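Local coordinates for uncharacterized protein (Bacteroides ovatus CL02T12C04, PDB 6PTM) that probably hydrolyses carrageenan-derived sugar chains from their ends, as an exo-carrageenase of glycoside hydrolase family 42, at residues F194-A199 / P276-K281; F226-H231 / H392-P397; E45-K50 / I80-A85. One frame throughout, in Å; residues are numbered along the deposited sequence.

Overall arrangement
Interactions 1 and 2 both reach one parallel sheet, consistent with the beta/alpha barrel of family 42, and interaction 3 lies well apart from both, its nearest atoms about 20 Å from interaction 1 and about 19 Å from interaction 2. The first two use neighbouring strands, 192-197 in interaction 1 and 225-230 in interaction 2, and touch directly. Both are buried, but their chemistry differs: interaction 1 is apolar, with two methionines and a phenylalanine between strand and helix, whereas interaction 2 sets aromatic rings beside a histidine and a lysine whose polar ends are bonded to other strands or loops. Interaction 3, partly buried, packs one methionine between two N-terminal helices.

Interaction 1 (F194-A199 / P276-K281); sequences FFMTNA and PYMAGK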
# COMPACT_ATOMS: atom_id res chain seq x y z
N PHE A 194 19.79 -2.09 -5.83
CA PHE A 194 20.48 -2.91 -6.84
C PHE A 194 19.42 -3.69 -7.62
O PHE A 194 18.45 -4.17 -7.01
CB PHE A 194 21.54 -3.80 -6.19
CG PHE A 194 22.38 -4.48 -7.24
CD1 PHE A 194 23.38 -3.78 -7.90
CD2 PHE A 194 22.14 -5.79 -7.62
CE1 PHE A 194 24.11 -4.38 -8.92
CE2 PHE A 194 22.89 -6.39 -8.62
CZ PHE A 194 23.89 -5.69 -9.26
N PHE A 195 19.55 -3.71 -8.94
CA PHE A 195 18.62 -4.41 -9.86
C PHE A 195 19.33 -5.65 -10.39
O PHE A 195 20.46 -5.54 -10.82
CB PHE A 195 18.25 -3.51 -11.03
CG PHE A 195 17.44 -4.19 -12.10
CD1 PHE A 195 18.06 -4.76 -13.21
CD2 PHE A 195 16.06 -4.27 -12.00
CE1 PHE A 195 17.30 -5.39 -14.19
CE2 PHE A 195 15.31 -4.88 -12.99
CZ PHE A 195 15.93 -5.45 -14.07
N MET A 196 18.67 -6.80 -10.39
CA MET A 196 19.20 -7.97 -11.13
C MET A 196 18.05 -8.77 -11.74
O MET A 196 16.89 -8.51 -11.39
CB MET A 196 20.05 -8.86 -10.22
CG MET A 196 19.33 -9.35 -9.02
SD MET A 196 20.56 -10.22 -8.05
CE MET A 196 19.48 -10.80 -6.74
N THR A 197 18.41 -9.69 -12.63
CA THR A 197 17.48 -10.48 -13.46
C THR A 197 18.07 -11.87 -13.64
O THR A 197 19.34 -12.01 -13.70
CB THR A 197 17.21 -9.75 -14.79
OG1 THR A 197 16.35 -10.60 -15.52
CG2 THR A 197 18.45 -9.45 -15.60
N ASN A 198 17.21 -12.88 -13.77
CA ASN A 198 17.70 -14.23 -14.11
C ASN A 198 18.49 -14.19 -15.43
O ASN A 198 19.30 -15.07 -15.62
CB ASN A 198 16.58 -15.24 -14.07
CG ASN A 198 16.09 -15.44 -12.66
OD1 ASN A 198 16.82 -15.97 -11.83
ND2 ASN A 198 14.87 -15.06 -12.39
N ALA A 199 18.29 -13.22 -16.31
CA ALA A 199 19.08 -13.13 -17.57
C ALA A 199 20.56 -12.88 -17.24
O ALA A 199 21.40 -13.08 -18.13
CB ALA A 199 18.54 -12.07 -18.51
N PRO A 276 26.04 -12.84 -1.90
CA PRO A 276 27.23 -12.68 -1.05
C PRO A 276 27.91 -11.30 -1.10
O PRO A 276 28.48 -10.91 -0.14
CB PRO A 276 28.18 -13.77 -1.57
CG PRO A 276 27.21 -14.85 -2.01
CD PRO A 276 26.13 -14.06 -2.72
N TYR A 277 27.81 -10.58 -2.21
CA TYR A 277 28.38 -9.22 -2.36
C TYR A 277 27.51 -8.17 -1.65
O TYR A 277 28.04 -7.09 -1.34
CB TYR A 277 28.50 -8.87 -3.83
CG TYR A 277 29.55 -9.65 -4.58
CD1 TYR A 277 30.89 -9.35 -4.44
CD2 TYR A 277 29.20 -10.68 -5.43
CE1 TYR A 277 31.86 -10.04 -5.16
CE2 TYR A 277 30.15 -11.39 -6.15
CZ TYR A 277 31.49 -11.06 -6.02
OH TYR A 277 32.43 -11.78 -6.74
N MET A 278 26.23 -8.47 -1.42
CA MET A 278 25.23 -7.48 -0.95
C MET A 278 25.02 -7.66 0.56
O MET A 278 24.44 -6.72 1.17
CB MET A 278 23.86 -7.68 -1.60
CG MET A 278 23.89 -7.80 -3.07
SD MET A 278 22.22 -7.91 -3.75
CE MET A 278 22.58 -8.66 -5.33
N ALA A 279 25.39 -8.81 1.12
CA ALA A 279 24.88 -9.26 2.44
C ALA A 279 25.29 -8.24 3.51
O ALA A 279 26.49 -7.87 3.58
CB ALA A 279 25.37 -10.64 2.78
N GLY A 280 24.32 -7.73 4.27
CA GLY A 280 24.56 -6.85 5.42
C GLY A 280 24.70 -5.40 5.00
O GLY A 280 24.83 -4.55 5.87
N LYS A 281 24.72 -5.11 3.70
CA LYS A 281 25.08 -3.74 3.25
C LYS A 281 23.88 -2.81 3.45
O LYS A 281 22.70 -3.26 3.32
CB LYS A 281 25.63 -3.80 1.83
CG LYS A 281 26.96 -4.54 1.83
CD LYS A 281 27.84 -4.35 0.64
CE LYS A 281 29.17 -5.07 0.83
NZ LYS A 281 29.91 -5.04 -0.45
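Met-278, at the end of helix 261-278, reaches strand 192-197 with its side chain alone, where it meets Phe-194 and Met-196. From CB the chain runs extended through chi2 and chi3, and neither CB nor CG comes within contact distance of residues 194-199. At SD the first interaction appears: the sulfur lies 5.4 Å from the centroid of the Phe-194 ring and 52° off the ring normal, an oblique Met-aromatic contact. The terminal CE does the actual touching. It stands 3.7 Å from Phe-194 CD2, again obliquely to the ring, and equally 3.7 Å from Met-196 SD, while Met-196 CE is 4.0 Å from the same methyl. The CE of Met-278 thus meets both a ring and a thioether, which lie in directions roughly at right angles from it. Phe-194 has CG anti to its backbone nitrogen (chi1 -171°), which carries the ring across to this methyl.

Around these three side chains, Val-227 of the next strand touches both methionines, and Met-196 also packs on Thr-274 and Leu-270, about one and two turns before Met-278. No hydrogen bond joins the two segments, and all three touching residues are buried. The contact is apolar, mainly dispersion with at most a modest sulfur-aromatic component, which implies an apolar seam between a barrel strand and its outer helix with no directional bond fixing it.

Interaction 2 (F226-H231 / H392-P397); sequences FVFLNH and HIKIMP. With EDO (1,2-ethanediol), chain B.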
# COMPACT_ATOMS: atom_id res chain seq x y z
N PHE A 226 16.95 -1.04 -1.50
CA PHE A 226 16.40 -2.40 -1.69
C PHE A 226 16.93 -3.02 -2.99
O PHE A 226 17.42 -2.33 -3.92
CB PHE A 226 14.88 -2.35 -1.59
CG PHE A 226 14.17 -1.90 -2.83
CD1 PHE A 226 14.06 -0.55 -3.13
CD2 PHE A 226 13.53 -2.80 -3.65
CE1 PHE A 226 13.38 -0.11 -4.24
CE2 PHE A 226 12.80 -2.35 -4.75
CZ PHE A 226 12.72 -1.01 -5.04
N VAL A 227 16.90 -4.35 -3.00
CA VAL A 227 17.31 -5.17 -4.18
C VAL A 227 16.04 -5.57 -4.95
O VAL A 227 15.08 -6.06 -4.34
CB VAL A 227 18.11 -6.40 -3.74
CG1 VAL A 227 18.56 -7.23 -4.93
CG2 VAL A 227 19.30 -6.00 -2.89
N PHE A 228 16.05 -5.32 -6.24
CA PHE A 228 14.89 -5.56 -7.14
C PHE A 228 15.18 -6.83 -7.93
O PHE A 228 16.11 -6.80 -8.76
CB PHE A 228 14.72 -4.35 -8.04
CG PHE A 228 13.46 -4.33 -8.88
CD1 PHE A 228 13.30 -5.18 -9.95
CD2 PHE A 228 12.48 -3.38 -8.64
CE1 PHE A 228 12.14 -5.14 -10.71
CE2 PHE A 228 11.35 -3.31 -9.44
CZ PHE A 228 11.19 -4.18 -10.48
N LEU A 229 14.42 -7.91 -7.71
CA LEU A 229 14.52 -9.13 -8.55
C LEU A 229 13.53 -9.03 -9.70
O LEU A 229 12.30 -9.00 -9.43
CB LEU A 229 14.23 -10.38 -7.71
CG LEU A 229 15.41 -10.92 -6.93
CD1 LEU A 229 15.71 -10.01 -5.76
CD2 LEU A 229 15.14 -12.37 -6.46
N ASN A 230 14.07 -8.99 -10.92
CA ASN A 230 13.30 -9.02 -12.19
C ASN A 230 13.01 -10.46 -12.58
O ASN A 230 13.91 -11.31 -12.40
CB ASN A 230 14.06 -8.37 -13.34
CG ASN A 230 13.46 -8.75 -14.68
OD1 ASN A 230 13.78 -9.82 -15.22
ND2 ASN A 230 12.59 -7.88 -15.18
N HIS A 231 11.79 -10.72 -13.07
CA HIS A 231 11.34 -12.07 -13.49
C HIS A 231 10.76 -12.07 -14.91
O HIS A 231 10.27 -13.14 -15.31
CB HIS A 231 10.37 -12.65 -12.45
CG HIS A 231 11.00 -12.92 -11.13
ND1 HIS A 231 11.83 -13.99 -10.92
CD2 HIS A 231 10.95 -12.24 -9.95
CE1 HIS A 231 12.26 -13.97 -9.66
NE2 HIS A 231 11.73 -12.91 -9.04
N HIS A 392 10.25 -8.70 0.77
CA HIS A 392 8.88 -8.25 0.49
C HIS A 392 8.60 -8.45 -0.99
O HIS A 392 9.52 -8.75 -1.76
CB HIS A 392 8.70 -6.79 0.93
CG HIS A 392 9.76 -5.87 0.44
ND1 HIS A 392 9.57 -5.05 -0.66
CD2 HIS A 392 10.99 -5.61 0.91
CE1 HIS A 392 10.66 -4.34 -0.86
NE2 HIS A 392 11.56 -4.66 0.12
N ILE A 393 7.35 -8.21 -1.33
CA ILE A 393 6.81 -8.43 -2.69
C ILE A 393 6.00 -7.18 -3.07
O ILE A 393 5.23 -6.68 -2.22
CB ILE A 393 5.98 -9.73 -2.68
CG1 ILE A 393 6.78 -10.92 -2.14
CG2 ILE A 393 5.38 -10.03 -4.04
CD1 ILE A 393 5.89 -12.08 -1.67
N LYS A 394 6.15 -6.71 -4.31
CA LYS A 394 5.36 -5.54 -4.78
C LYS A 394 3.96 -6.03 -5.16
O LYS A 394 3.62 -6.15 -6.36
CB LYS A 394 6.08 -4.81 -5.92
CG LYS A 394 5.32 -3.58 -6.41
CD LYS A 394 5.86 -3.00 -7.66
CE LYS A 394 7.28 -2.48 -7.50
NZ LYS A 394 7.76 -1.80 -8.73
N ILE A 395 3.17 -6.35 -4.14
CA ILE A 395 1.82 -6.93 -4.31
C ILE A 395 0.85 -5.81 -4.66
O ILE A 395 0.88 -4.77 -3.99
CB ILE A 395 1.36 -7.65 -3.03
CG1 ILE A 395 2.24 -8.87 -2.73
CG2 ILE A 395 -0.11 -8.00 -3.15
CD1 ILE A 395 2.07 -9.34 -1.31
N MET A 396 -0.01 -6.04 -5.66
CA MET A 396 -1.10 -5.09 -5.98
C MET A 396 -2.19 -5.29 -4.94
O MET A 396 -2.83 -6.32 -4.94
CB MET A 396 -1.66 -5.37 -7.37
CG MET A 396 -0.66 -5.08 -8.47
SD MET A 396 -1.08 -6.01 -9.96
CE MET A 396 -2.82 -5.61 -10.19
N PRO A 397 -2.49 -4.35 -4.03
CA PRO A 397 -3.47 -4.62 -2.97
C PRO A 397 -4.87 -4.97 -3.47
O PRO A 397 -5.58 -5.61 -2.74
CB PRO A 397 -3.52 -3.32 -2.20
CG PRO A 397 -2.15 -2.74 -2.40
CD PRO A 397 -1.83 -3.05 -3.85
C1 EDO B . 10.83 -4.62 -14.22
O1 EDO B . 12.07 -5.31 -14.16
C2 EDO B . 9.74 -5.56 -13.86
O2 EDO B . 9.61 -6.69 -14.74
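Phe-226 and His-392 have their CA atoms 9.8 Å apart, and no hydrogen bond links their segments, as expected of strands 225-230 and 391-394, which are next-but-one in a parallel sheet with strand 288-292 between them. Contact falls to the side chains. The Phe-226 ring approaches the imidazole obliquely, its CD2 lying 4.3 Å from His-392 CE1, while His-392 NE2 is hydrogen-bonded to the backbone oxygen of Leu-286.

Further along, Lys-394 brings NZ to the edge of the Phe-228 ring, near its plane and 4.0 Å from CE2; the edge position gives no evidence of a cation-pi pair. A bend at chi3 (-64°) turns the end of the otherwise extended lysine chain, and the ammonium forms a salt bridge with Glu-470 and a hydrogen bond with Asn-292. On its CE1 and CZ side, Phe-228 meets an ethanediol, probably from the crystallisation liquor. Asn-230 ND2 donates to O1 of this molecule at 2.8 Å and a nearly straight 167°, while C2 of the ethanediol lies in plane at the edge of the Phe-228 ring.

Met-289 of the intervening strand touches Phe-226, Phe-228 and His-392. Phe-467, on strand 466-471, meets Phe-226 edge-to-face and also the His-392 ring, so strands 225-230, 288-292, 391-394 and 466-471 all contribute to this interior packing, consistent with the core of a beta/alpha barrel.

Interaction 3 (E45-K50 / I80-A85); sequences EEASGK and IFMGYA
While Met-82 crosses to Ala-47 and Ser-48, the flat groups of its helix, Phe-81 and Tyr-84, form a separate cluster that takes no part in the crossing. On one face of the Tyr-84 ring sits Ile-80 CG2, 3.4 Å above the plane and offset toward the rim. At the edge of the same ring, in plane, lies Phe-81 CE2. In return Tyr-84 CD2 stands 3.8 Å above one face of the Phe-81 ring, so the edge of the tyrosine is presented to a face of the phenylalanine. The spacing of three and four residues along the helix brings Tyr-84 against both Phe-81 and Ile-80.

Across the interface a single side chain does the bridging. Met-82 is bent twice, at chi2 (-61°) and chi3 (-76°), and the two bends turn SD and CE over Ala-47 and on toward Ser-48. Its SD rests 3.7 Å from Ala-47 CB, the only carbon of that side chain, and its CE is 3.9 Å from the same atom. The methyl also lies 3.6 Å from Ser-48 OG. That last approach is packing without a hydrogen bond, and the serine oxygen is instead bonded to Glu-44 O, one turn earlier in its own helix. With 8.2 Å between the CA atoms of Ala-47 and Met-82, the methionine spans the gap and the small alanine receives it.

Helices 44-63 and 69-90 run in roughly opposite directions, clearly inclined, as a helical hairpin with a short connection. Helix 109-139 packs against both: Ile-124 touches Met-82 and Phe-81, and Met-128 touches Lys-50. Away from helix 44-63, Tyr-84 OH is hydrogen-bonded to Tyr-184 and Trp-509, while Phe-81 reaches both helix 109-139 and, at Pro-534 and Val-537, helix 534-549.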
# COMPACT_ATOMS: atom_id res chain seq x y z
N GLU A 45 10.78 35.21 -15.95
CA GLU A 45 11.39 36.32 -15.17
C GLU A 45 10.73 36.38 -13.78
O GLU A 45 11.44 36.46 -12.76
CB GLU A 45 11.23 37.63 -15.94
CG GLU A 45 12.42 38.55 -15.82
CD GLU A 45 12.05 40.02 -15.87
OE1 GLU A 45 11.00 40.33 -16.47
OE2 GLU A 45 12.76 40.83 -15.26
N GLU A 46 9.40 36.32 -13.73
CA GLU A 46 8.63 36.43 -12.46
C GLU A 46 9.03 35.27 -11.54
O GLU A 46 9.26 35.52 -10.34
CB GLU A 46 7.12 36.46 -12.72
CG GLU A 46 6.32 36.62 -11.43
CD GLU A 46 4.81 36.60 -11.56
OE1 GLU A 46 4.30 36.52 -12.71
OE2 GLU A 46 4.15 36.65 -10.48
N ALA A 47 9.07 34.04 -12.06
CA ALA A 47 9.44 32.84 -11.28
C ALA A 47 10.87 32.99 -10.75
O ALA A 47 11.03 32.73 -9.54
CB ALA A 47 9.28 31.57 -12.07
N SER A 48 11.86 33.37 -11.58
CA SER A 48 13.27 33.55 -11.15
C SER A 48 13.34 34.57 -10.02
O SER A 48 14.10 34.34 -9.13
CB SER A 48 14.20 34.00 -12.25
OG SER A 48 14.01 33.19 -13.38
N GLY A 49 12.59 35.67 -10.12
CA GLY A 49 12.45 36.69 -9.07
C GLY A 49 12.02 36.11 -7.72
O GLY A 49 12.71 36.35 -6.73
N LYS A 50 10.91 35.37 -7.67
CA LYS A 50 10.39 34.73 -6.42
C LYS A 50 11.39 33.72 -5.85
O LYS A 50 11.55 33.65 -4.62
CB LYS A 50 9.06 34.04 -6.71
CG LYS A 50 7.95 34.98 -7.11
CD LYS A 50 7.59 35.91 -5.99
CE LYS A 50 6.46 36.82 -6.42
NZ LYS A 50 5.77 37.38 -5.25
N ILE A 80 14.90 22.96 -9.96
CA ILE A 80 14.87 21.79 -10.89
C ILE A 80 13.83 22.05 -11.99
O ILE A 80 14.15 21.83 -13.16
CB ILE A 80 14.59 20.48 -10.13
CG1 ILE A 80 15.81 20.11 -9.26
CG2 ILE A 80 14.23 19.37 -11.10
CD1 ILE A 80 15.56 18.94 -8.33
N PHE A 81 12.64 22.50 -11.62
CA PHE A 81 11.51 22.59 -12.57
C PHE A 81 11.67 23.82 -13.45
O PHE A 81 10.97 23.88 -14.46
CB PHE A 81 10.15 22.56 -11.87
CG PHE A 81 9.65 21.15 -11.72
CD1 PHE A 81 10.01 20.39 -10.61
CD2 PHE A 81 8.88 20.57 -12.70
CE1 PHE A 81 9.53 19.09 -10.48
CE2 PHE A 81 8.41 19.28 -12.57
CZ PHE A 81 8.75 18.54 -11.47
N MET A 82 12.50 24.78 -13.07
CA MET A 82 12.79 25.90 -13.99
C MET A 82 13.52 25.28 -15.18
O MET A 82 13.20 25.63 -16.32
CB MET A 82 13.62 27.02 -13.35
CG MET A 82 12.84 27.86 -12.36
SD MET A 82 11.43 28.72 -13.13
CE MET A 82 12.32 30.03 -13.98
N GLY A 83 14.49 24.39 -14.93
CA GLY A 83 15.22 23.75 -16.03
C GLY A 83 14.30 22.83 -16.83
O GLY A 83 14.44 22.77 -18.08
N TYR A 84 13.37 22.15 -16.15
CA TYR A 84 12.42 21.26 -16.86
C TYR A 84 11.50 22.11 -17.76
O TYR A 84 11.25 21.70 -18.91
CB TYR A 84 11.64 20.41 -15.87
CG TYR A 84 12.45 19.35 -15.15
CD1 TYR A 84 13.78 19.11 -15.45
CD2 TYR A 84 11.85 18.55 -14.20
CE1 TYR A 84 14.50 18.12 -14.80
CE2 TYR A 84 12.56 17.55 -13.53
CZ TYR A 84 13.88 17.32 -13.84
OH TYR A 84 14.57 16.32 -13.20
N ALA A 85 11.01 23.25 -17.25
CA ALA A 85 10.14 24.17 -18.01
C ALA A 85 10.92 24.71 -19.23
O ALA A 85 10.30 24.82 -20.30
CB ALA A 85 9.66 25.28 -17.14